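PDB 3N7L: neurotoxin from Clostridium botulinum, which probably binds gangliosides on nerve cells through its receptor-binding domain, the part of the botulinum neurotoxin present here. Local coordinates for residues K262-V267 with G333-P338; Q313-M318 with D340-Y345; K320-L325 with Y382-G387. All blocks are in the same frame, centred on the assembly; numbering follows the deposited sequence.

Contact 1 of 3, residues K262-V267 with G333-P338; sequences KGNGIV and GALDQP
Gly265 and Gly333 form a single beta bridge, with Gly265 CA and Gly333 CA 4.1 Å apart. It lies in the C-terminal part of the binding domain, which belongs to the beta-trefoil clan. Here the hairpin of strands 257-262 and 265-270 leans on the end of strand 329-335. A type II' turn from Lys262 to Gly265 joins the hairpin strands, and backbone bonds run both ways between its two end residues. Gly333 has no side chain, which leaves room for Asn264 O to come close against its CA.

The backbone chemistry centres on one oxygen. Ala334 N donates to Asn264 O over 2.8 Å, with an N-H...O angle of 150°. The C=O...N angle of 158° brings the donor in nearly head-on, slightly tilted from the carbonyl plane. The same oxygen receives a CA-H...O contact from Gly333 CA at 3.2 Å.

The apolar part rests on Ile266. Its CG1 lies beside its own backbone N (chi1 -73°) and meets Gly333 C at 3.7 Å. One bond further out, Ile266 CD1 touches Ala334 CB at 3.7 Å. Leu316, Met259 and Pro399 also touch Ile266, so this side faces the protein interior. At the exposed side, the side chains of Asn264 and Leu335 cross at about a right angle, with Asn264 OD1 4.0 Å from Leu335 CD2.

A water closes the polar side: it donates one hydrogen to Asn264 OD1 at 2.9 Å and the other to Ala334 O at 2.7 Å.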
loop_
_atom_site.group_PDB
_atom_site.type_symbol
_atom_site.label_atom_id
_atom_site.label_comp_id
_atom_site.label_asym_id
_atom_site.label_seq_id
_atom_site.Cartn_x
_atom_site.Cartn_y
_atom_site.Cartn_z
ATOM N N LYS A 262 28.782 -3.321 -9.691
ATOM C CA LYS A 262 29.932 -3.298 -10.579
ATOM C C LYS A 262 31.070 -2.729 -9.753
ATOM O O LYS A 262 31.034 -1.570 -9.353
ATOM C CB LYS A 262 29.685 -2.424 -11.807
ATOM C CG LYS A 262 30.853 -2.485 -12.783
ATOM C CD LYS A 262 30.485 -1.987 -14.161
ATOM C CE LYS A 262 31.644 -2.192 -15.125
ATOM N NZ LYS A 262 31.279 -1.743 -16.495
ATOM N N GLY A 263 32.082 -3.546 -9.486
ATOM C CA GLY A 263 33.172 -3.071 -8.658
ATOM C C GLY A 263 32.587 -2.801 -7.278
ATOM O O GLY A 263 31.771 -3.583 -6.780
ATOM N N ASN A 264 32.976 -1.692 -6.662
ATOM C CA ASN A 264 32.467 -1.340 -5.338
ATOM C C ASN A 264 31.098 -0.686 -5.407
ATOM O O ASN A 264 30.411 -0.561 -4.391
ATOM C CB ASN A 264 33.406 -0.355 -4.639
ATOM C CG ASN A 264 34.749 -0.955 -4.318
ATOM O OD1 ASN A 264 34.835 -1.972 -3.633
ATOM N ND2 ASN A 264 35.811 -0.328 -4.810
ATOM N N GLY A 265 30.698 -0.272 -6.604
ATOM C CA GLY A 265 29.436 0.429 -6.734
ATOM C C GLY A 265 28.143 -0.326 -6.967
ATOM O O GLY A 265 28.113 -1.414 -7.552
ATOM N N ILE A 266 27.067 0.271 -6.467
ATOM C CA ILE A 266 25.721 -0.247 -6.668
ATOM C C ILE A 266 25.272 0.522 -7.907
ATOM O O ILE A 266 25.381 1.747 -7.945
ATOM C CB ILE A 266 24.749 0.145 -5.523
ATOM C CG1 ILE A 266 25.049 -0.655 -4.252
ATOM C CG2 ILE A 266 23.305 -0.078 -5.980
ATOM C CD1 ILE A 266 24.858 -2.152 -4.412
ATOM N N VAL A 267 24.798 -0.182 -8.926
ATOM C CA VAL A 267 24.327 0.488 -10.132
ATOM C C VAL A 267 22.930 -0.033 -10.440
ATOM O O VAL A 267 22.593 -1.173 -10.104
ATOM C CB VAL A 267 25.249 0.229 -11.356
ATOM C CG1 VAL A 267 26.662 0.708 -11.064
ATOM C CG2 VAL A 267 25.241 -1.245 -11.714
ATOM N N GLY A 333 27.834 2.406 -2.250
ATOM C CA GLY A 333 28.184 1.141 -2.877
ATOM C C GLY A 333 27.970 -0.066 -1.988
ATOM O O GLY A 333 27.335 0.033 -0.944
ATOM N N ALA A 334 28.491 -1.215 -2.410
ATOM C CA ALA A 334 28.352 -2.454 -1.645
ATOM C C ALA A 334 29.739 -2.856 -1.155
ATOM O O ALA A 334 30.603 -3.235 -1.945
ATOM C CB ALA A 334 27.752 -3.551 -2.524
ATOM N N LEU A 335 29.944 -2.785 0.155
ATOM C CA LEU A 335 31.249 -3.080 0.732
ATOM C C LEU A 335 31.264 -4.203 1.759
ATOM O O LEU A 335 30.347 -4.329 2.569
ATOM C CB LEU A 335 31.798 -1.809 1.385
ATOM C CG LEU A 335 31.662 -0.534 0.550
ATOM C CD1 LEU A 335 31.920 0.689 1.419
ATOM C CD2 LEU A 335 32.621 -0.599 -0.620
ATOM N N ASP A 336 32.316 -5.018 1.719
ATOM C CA ASP A 336 32.472 -6.102 2.687
ATOM C C ASP A 336 33.274 -5.430 3.803
ATOM O O ASP A 336 34.503 -5.432 3.789
ATOM C CB ASP A 336 33.255 -7.265 2.062
ATOM C CG ASP A 336 33.219 -8.523 2.918
ATOM O OD1 ASP A 336 33.429 -9.628 2.366
ATOM O OD2 ASP A 336 32.982 -8.410 4.140
ATOM N N GLN A 337 32.560 -4.840 4.757
ATOM C CA GLN A 337 33.188 -4.088 5.839
ATOM C C GLN A 337 32.716 -4.449 7.249
ATOM O O GLN A 337 31.588 -4.898 7.447
ATOM C CB GLN A 337 32.920 -2.599 5.599
ATOM C CG GLN A 337 31.422 -2.297 5.521
ATOM C CD GLN A 337 31.097 -0.885 5.051
ATOM O OE1 GLN A 337 29.930 -0.553 4.795
ATOM N NE2 GLN A 337 32.116 -0.048 4.944
ATOM N N PRO A 338 33.583 -4.242 8.251
ATOM C CA PRO A 338 33.227 -4.542 9.645
ATOM C C PRO A 338 32.255 -3.488 10.199
ATOM O O PRO A 338 32.048 -2.443 9.584
ATOM C CB PRO A 338 34.583 -4.550 10.357
ATOM C CG PRO A 338 35.392 -3.583 9.569
ATOM C CD PRO A 338 35.008 -3.879 8.133
HETATM O O HOH W 1 33.027 -4.092 -2.743
#

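Contact 2 of 3, residues Q313-M318 with D340-Y345; sequences QYSLGM and DEIRKY
Met318 meets Tyr345 at the C-terminal end of the short helix 339-345 of the beta-trefoil. Its backbone N donates to Tyr345 O at 3.0 Å, nearly straight at 160°, from above the carbonyl plane. The side chain then runs past the same oxygen. Met318 CB is 3.9 Å from Tyr345 O, and Met318 CG is 3.7 Å from it. At the end, chi3 (-78°) bends the chain and turns CE back to the helix. Met318 CE lies 3.6 Å from Tyr345 CA. It also reaches the edge of the aromatic ring, near its plane, with Met318 CE 3.9 Å from Tyr345 CD1. Lys344 CB sits over the centre of one face of that ring.

Further back along the strand, Ser315 OG rests against Ile342, 3.6 Å from both Ile342 CG1 and Ile342 CD1. This hydroxyl also has polar partners, Gln337 OE1 and Leu335 O.

The helix segment and strand segment run at 52° to each other. Strand 313-318 lies between strands 302-308 and 329-335 in the sheet. The helix follows strand 329-335 in the chain and packs back over the sheet, where Ile342 also touches Tyr304 of strand 302-308.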
loop_
_atom_site.group_PDB
_atom_site.type_symbol
_atom_site.label_atom_id
_atom_site.label_comp_id
_atom_site.label_asym_id
_atom_site.label_seq_id
_atom_site.Cartn_x
_atom_site.Cartn_y
_atom_site.Cartn_z
ATOM N N GLN A 313 28.396 -11.585 1.427
ATOM C CA GLN A 313 27.483 -10.538 1.842
ATOM C C GLN A 313 28.205 -9.214 2.009
ATOM O O GLN A 313 29.323 -9.151 2.523
ATOM C CB GLN A 313 26.775 -10.921 3.137
ATOM C CG GLN A 313 25.355 -10.421 3.180
ATOM C CD GLN A 313 24.600 -10.853 4.417
ATOM O OE1 GLN A 313 23.370 -10.901 4.413
ATOM N NE2 GLN A 313 25.326 -11.158 5.487
ATOM N N TYR A 314 27.562 -8.156 1.542
ATOM C CA TYR A 314 28.124 -6.827 1.635
ATOM C C TYR A 314 27.134 -5.957 2.390
ATOM O O TYR A 314 26.002 -6.366 2.647
ATOM C CB TYR A 314 28.339 -6.235 0.234
ATOM C CG TYR A 314 29.197 -7.078 -0.687
ATOM C CD1 TYR A 314 28.677 -8.202 -1.333
ATOM C CD2 TYR A 314 30.540 -6.765 -0.891
ATOM C CE1 TYR A 314 29.479 -8.998 -2.164
ATOM C CE2 TYR A 314 31.352 -7.550 -1.713
ATOM C CZ TYR A 314 30.817 -8.664 -2.345
ATOM O OH TYR A 314 31.630 -9.445 -3.140
ATOM N N SER A 315 27.577 -4.767 2.769
ATOM C CA SER A 315 26.695 -3.816 3.430
ATOM C C SER A 315 26.797 -2.573 2.558
ATOM O O SER A 315 27.828 -2.348 1.917
ATOM C CB SER A 315 27.161 -3.510 4.856
ATOM O OG SER A 315 28.497 -3.051 4.877
ATOM N N LEU A 316 25.729 -1.786 2.492
ATOM C CA LEU A 316 25.776 -0.577 1.689
ATOM C C LEU A 316 26.605 0.445 2.457
ATOM O O LEU A 316 26.516 0.530 3.680
ATOM C CB LEU A 316 24.363 -0.051 1.421
ATOM C CG LEU A 316 23.460 -1.031 0.662
ATOM C CD1 LEU A 316 22.201 -0.310 0.195
ATOM C CD2 LEU A 316 24.211 -1.619 -0.537
ATOM N N GLY A 317 27.432 1.192 1.737
ATOM C CA GLY A 317 28.269 2.192 2.377
ATOM C C GLY A 317 28.902 3.119 1.356
ATOM O O GLY A 317 29.014 2.781 0.174
ATOM N N MET A 318 29.311 4.297 1.811
ATOM C CA MET A 318 29.939 5.276 0.933
ATOM C C MET A 318 31.312 4.792 0.503
ATOM O O MET A 318 31.959 4.036 1.217
ATOM C CB MET A 318 30.089 6.621 1.654
ATOM C CG MET A 318 28.771 7.296 2.009
ATOM S SD MET A 318 29.019 8.853 2.916
ATOM C CE MET A 318 29.371 8.215 4.551
ATOM N N ASP A 340 32.399 -1.281 12.700
ATOM C CA ASP A 340 32.930 0.058 12.958
ATOM C C ASP A 340 32.861 0.904 11.688
ATOM O O ASP A 340 32.597 2.103 11.750
ATOM C CB ASP A 340 34.384 -0.011 13.450
ATOM C CG ASP A 340 34.492 -0.431 14.910
ATOM O OD1 ASP A 340 35.628 -0.628 15.391
ATOM O OD2 ASP A 340 33.442 -0.565 15.581
ATOM N N GLU A 341 33.094 0.279 10.536
ATOM C CA GLU A 341 33.040 0.995 9.266
ATOM C C GLU A 341 31.594 1.291 8.865
ATOM O O GLU A 341 31.297 2.349 8.308
ATOM C CB GLU A 341 33.734 0.187 8.165
ATOM C CG GLU A 341 35.219 -0.036 8.413
ATOM C CD GLU A 341 35.959 1.258 8.712
ATOM O OE1 GLU A 341 35.955 2.160 7.847
ATOM O OE2 GLU A 341 36.539 1.377 9.816
ATOM N N ILE A 342 30.695 0.355 9.150
ATOM C CA ILE A 342 29.286 0.551 8.826
ATOM C C ILE A 342 28.710 1.742 9.600
ATOM O O ILE A 342 27.965 2.553 9.051
ATOM C CB ILE A 342 28.456 -0.709 9.157
ATOM C CG1 ILE A 342 28.854 -1.851 8.216
ATOM C CG2 ILE A 342 26.961 -0.396 9.050
ATOM C CD1 ILE A 342 28.130 -3.161 8.485
ATOM N N ARG A 343 29.073 1.849 10.873
ATOM C CA ARG A 343 28.576 2.934 11.713
ATOM C C ARG A 343 28.993 4.304 11.186
ATOM O O ARG A 343 28.272 5.290 11.355
ATOM C CB ARG A 343 29.077 2.751 13.149
ATOM C CG ARG A 343 28.650 1.429 13.774
ATOM C CD ARG A 343 29.280 1.228 15.144
ATOM N NE ARG A 343 28.568 1.968 16.178
ATOM C CZ ARG A 343 27.393 1.599 16.683
ATOM N NH1 ARG A 343 26.798 0.495 16.252
ATOM N NH2 ARG A 343 26.806 2.341 17.614
ATOM N N LYS A 344 30.147 4.363 10.530
ATOM C CA LYS A 344 30.642 5.629 10.001
ATOM C C LYS A 344 30.264 5.921 8.556
ATOM O O LYS A 344 30.068 7.081 8.188
ATOM C CB LYS A 344 32.167 5.695 10.128
ATOM C CG LYS A 344 32.668 5.654 11.565
ATOM C CD LYS A 344 34.178 5.750 11.636
ATOM C CE LYS A 344 34.843 4.562 10.965
ATOM N NZ LYS A 344 36.318 4.576 11.179
ATOM N N TYR A 345 30.158 4.886 7.730
ATOM C CA TYR A 345 29.856 5.114 6.325
ATOM C C TYR A 345 28.594 4.485 5.748
ATOM O O TYR A 345 28.264 4.743 4.591
ATOM C CB TYR A 345 31.050 4.673 5.482
ATOM C CG TYR A 345 32.358 5.228 5.981
ATOM C CD1 TYR A 345 32.551 6.605 6.100
ATOM C CD2 TYR A 345 33.398 4.380 6.360
ATOM C CE1 TYR A 345 33.747 7.126 6.586
ATOM C CE2 TYR A 345 34.599 4.888 6.848
ATOM C CZ TYR A 345 34.765 6.262 6.959
ATOM O OH TYR A 345 35.950 6.767 7.441
#

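Contact 3 of 3, residues K320-L325 with Y382-G387; sequences KPSRNL and YSFKLG. With SO4 (sulfate ion), chain D.
Ser322, in a loop without regular structure, meets the backbone of Lys385 in two ways, directly with its hydroxyl and through a water. Ser322 OG accepts the hydrogen of Lys385 N at 2.9 Å, in a fairly straight bond. A water completes the pairing: it accepts from Ser322 N at 2.9 Å and donates to Lys385 O at 2.6 Å. The first torsion of Ser322 (chi1 60°) sets OG between its own N and carbonyl carbon. There OG also packs close to the strand, 3.2 Å from Phe384 CB and at the edge of the Phe384 ring.

Arg323 reaches the carbonyl of Ser383, two residues before Lys385 in the chain. Its chain bends at chi2 and chi3, and Arg323 NH1 donates to Ser383 O at 2.9 Å. The bond is bent, at 132°. The donor stands above the carbonyl plane, and the oxygen is tilted out of the guanidinium plane. On the way, Arg323 CG lies against Phe384 CB.

The apolar part gathers round the Phe384 ring. Leu325 CD2 makes a CH-pi contact over one face, 4.0 Å from the Phe384 ring centroid and 27° off the normal. The same methyl touches Tyr382 CB. Pro321 CB approaches Phe384 CD1 obliquely at 4.0 Å. At the outer side of the loop, Asn324 ND2 donates to a sulfate ion, probably from the crystallisation liquor, which is also held by Asp328 N.

The loop connects strands 313-318 and 329-335 of the trefoil sheet. It folds over the end of strand 373-384, which pairs with strand 394-402. Pro331 and Ile398 of the neighbouring strands lie against Leu325.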
loop_
_atom_site.group_PDB
_atom_site.type_symbol
_atom_site.label_atom_id
_atom_site.label_comp_id
_atom_site.label_asym_id
_atom_site.label_seq_id
_atom_site.Cartn_x
_atom_site.Cartn_y
_atom_site.Cartn_z
ATOM N N LYS A 320 34.866 6.065 -2.294
ATOM C CA LYS A 320 35.456 7.136 -3.103
ATOM C C LYS A 320 35.391 6.762 -4.573
ATOM O O LYS A 320 35.944 5.747 -4.993
ATOM C CB LYS A 320 36.914 7.378 -2.701
ATOM C CG LYS A 320 37.554 8.590 -3.384
ATOM C CD LYS A 320 38.958 8.860 -2.847
ATOM C CE LYS A 320 39.556 10.139 -3.431
ATOM N NZ LYS A 320 39.756 10.049 -4.906
ATOM N N PRO A 321 34.711 7.581 -5.381
ATOM C CA PRO A 321 34.593 7.294 -6.812
ATOM C C PRO A 321 35.895 7.601 -7.551
ATOM O O PRO A 321 36.750 8.319 -7.029
ATOM C CB PRO A 321 33.442 8.197 -7.238
ATOM C CG PRO A 321 33.671 9.422 -6.379
ATOM C CD PRO A 321 34.022 8.837 -5.025
ATOM N N SER A 322 36.045 7.052 -8.755
ATOM C CA SER A 322 37.245 7.273 -9.559
ATOM C C SER A 322 37.533 8.765 -9.765
ATOM O O SER A 322 38.683 9.179 -9.843
ATOM C CB SER A 322 37.099 6.583 -10.915
ATOM O OG SER A 322 35.980 7.089 -11.621
ATOM N N ARG A 323 36.480 9.564 -9.876
ATOM C CA ARG A 323 36.617 11.004 -10.046
ATOM C C ARG A 323 35.510 11.631 -9.213
ATOM O O ARG A 323 34.487 10.995 -8.972
ATOM C CB ARG A 323 36.433 11.394 -11.515
ATOM C CG ARG A 323 35.212 10.744 -12.137
ATOM C CD ARG A 323 34.550 11.587 -13.218
ATOM N NE ARG A 323 35.424 11.855 -14.350
ATOM C CZ ARG A 323 34.988 12.127 -15.577
ATOM N NH1 ARG A 323 33.687 12.157 -15.833
ATOM N NH2 ARG A 323 35.854 12.386 -16.544
ATOM N N ASN A 324 35.701 12.871 -8.772
ATOM C CA ASN A 324 34.678 13.538 -7.974
ATOM C C ASN A 324 33.380 13.632 -8.784
ATOM O O ASN A 324 33.388 14.090 -9.924
ATOM C CB ASN A 324 35.141 14.940 -7.585
ATOM C CG ASN A 324 34.262 15.567 -6.523
ATOM O OD1 ASN A 324 33.044 15.633 -6.673
ATOM N ND2 ASN A 324 34.879 16.033 -5.440
ATOM N N LEU A 325 32.267 13.201 -8.198
ATOM C CA LEU A 325 30.986 13.232 -8.898
ATOM C C LEU A 325 30.288 14.586 -8.812
ATOM O O LEU A 325 29.413 14.892 -9.622
ATOM C CB LEU A 325 30.053 12.149 -8.350
ATOM C CG LEU A 325 30.556 10.698 -8.376
ATOM C CD1 LEU A 325 29.469 9.776 -7.843
ATOM C CD2 LEU A 325 30.936 10.305 -9.797
ATOM N N TYR A 382 25.839 9.422 -13.125
ATOM C CA TYR A 382 27.125 10.091 -13.140
ATOM C C TYR A 382 28.122 9.325 -13.995
ATOM O O TYR A 382 28.072 8.092 -14.089
ATOM C CB TYR A 382 27.653 10.251 -11.717
ATOM C CG TYR A 382 26.705 11.033 -10.849
ATOM C CD1 TYR A 382 25.693 10.390 -10.130
ATOM C CD2 TYR A 382 26.773 12.427 -10.795
ATOM C CE1 TYR A 382 24.775 11.110 -9.383
ATOM C CE2 TYR A 382 25.852 13.161 -10.050
ATOM C CZ TYR A 382 24.856 12.495 -9.349
ATOM O OH TYR A 382 23.934 13.214 -8.627
ATOM N N SER A 383 29.033 10.067 -14.612
ATOM C CA SER A 383 30.038 9.476 -15.479
ATOM C C SER A 383 31.371 9.268 -14.777
ATOM O O SER A 383 32.073 10.228 -14.459
ATOM C CB SER A 383 30.241 10.364 -16.712
ATOM O OG SER A 383 31.279 9.864 -17.540
ATOM N N PHE A 384 31.707 8.013 -14.512
ATOM C CA PHE A 384 32.980 7.695 -13.890
ATOM C C PHE A 384 33.368 6.251 -14.204
ATOM O O PHE A 384 32.845 5.666 -15.155
ATOM C CB PHE A 384 32.960 7.972 -12.371
ATOM C CG PHE A 384 31.961 7.155 -11.580
ATOM C CD1 PHE A 384 32.397 6.276 -10.590
ATOM C CD2 PHE A 384 30.589 7.303 -11.781
ATOM C CE1 PHE A 384 31.480 5.557 -9.810
ATOM C CE2 PHE A 384 29.664 6.590 -11.008
ATOM C CZ PHE A 384 30.109 5.715 -10.020
ATOM N N LYS A 385 34.286 5.682 -13.431
ATOM C CA LYS A 385 34.731 4.320 -13.690
ATOM C C LYS A 385 34.499 3.356 -12.526
ATOM O O LYS A 385 34.805 3.673 -11.376
ATOM C CB LYS A 385 36.221 4.337 -14.062
ATOM C CG LYS A 385 36.545 5.238 -15.250
ATOM C CD LYS A 385 38.039 5.282 -15.542
ATOM C CE LYS A 385 38.321 6.096 -16.800
ATOM N NZ LYS A 385 39.780 6.219 -17.062
ATOM N N LEU A 386 33.955 2.183 -12.838
ATOM C CA LEU A 386 33.689 1.147 -11.841
ATOM C C LEU A 386 34.204 -0.198 -12.346
ATOM O O LEU A 386 34.210 -0.462 -13.554
ATOM C CB LEU A 386 32.184 1.028 -11.550
ATOM C CG LEU A 386 31.489 2.146 -10.761
ATOM C CD1 LEU A 386 29.983 1.899 -10.737
ATOM C CD2 LEU A 386 32.047 2.209 -9.345
ATOM N N GLY A 387 34.641 -1.039 -11.414
ATOM C CA GLY A 387 35.141 -2.354 -11.772
ATOM C C GLY A 387 36.281 -2.346 -12.774
ATOM O O GLY A 387 37.305 -1.692 -12.567
HETATM S S SO4 D . 33.278 18.156 -2.610
HETATM O O1 SO4 D . 33.515 18.429 -4.036
HETATM O O2 SO4 D . 34.408 17.392 -2.054
HETATM O O3 SO4 D . 32.019 17.370 -2.431
HETATM O O4 SO4 D . 33.128 19.442 -1.903
HETATM O O HOH W 2 34.847 4.430 -8.849
#

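How the contacts relate
All three contacts lie in the C-terminal trefoil region and reach the same sheet. Contact 1 is buried, contact 2 is partly buried, and contact 3 is a surface contact. Contacts 1 and 2 adjoin through the paired strands 313-318 and 329-335, with backbone hydrogen bonds from Gly333 to Gly317 and from Leu335 to Ser315. Contact 3 uses the loop between those strands and touches the hairpin of contact 1 through Leu386. The chemistry follows the place. The first two each have a single direct backbone bond with apolar support. In contact 3, side chains of an exposed loop bond to strand backbone, while Leu325 and Pro321 pack on the Phe384 ring.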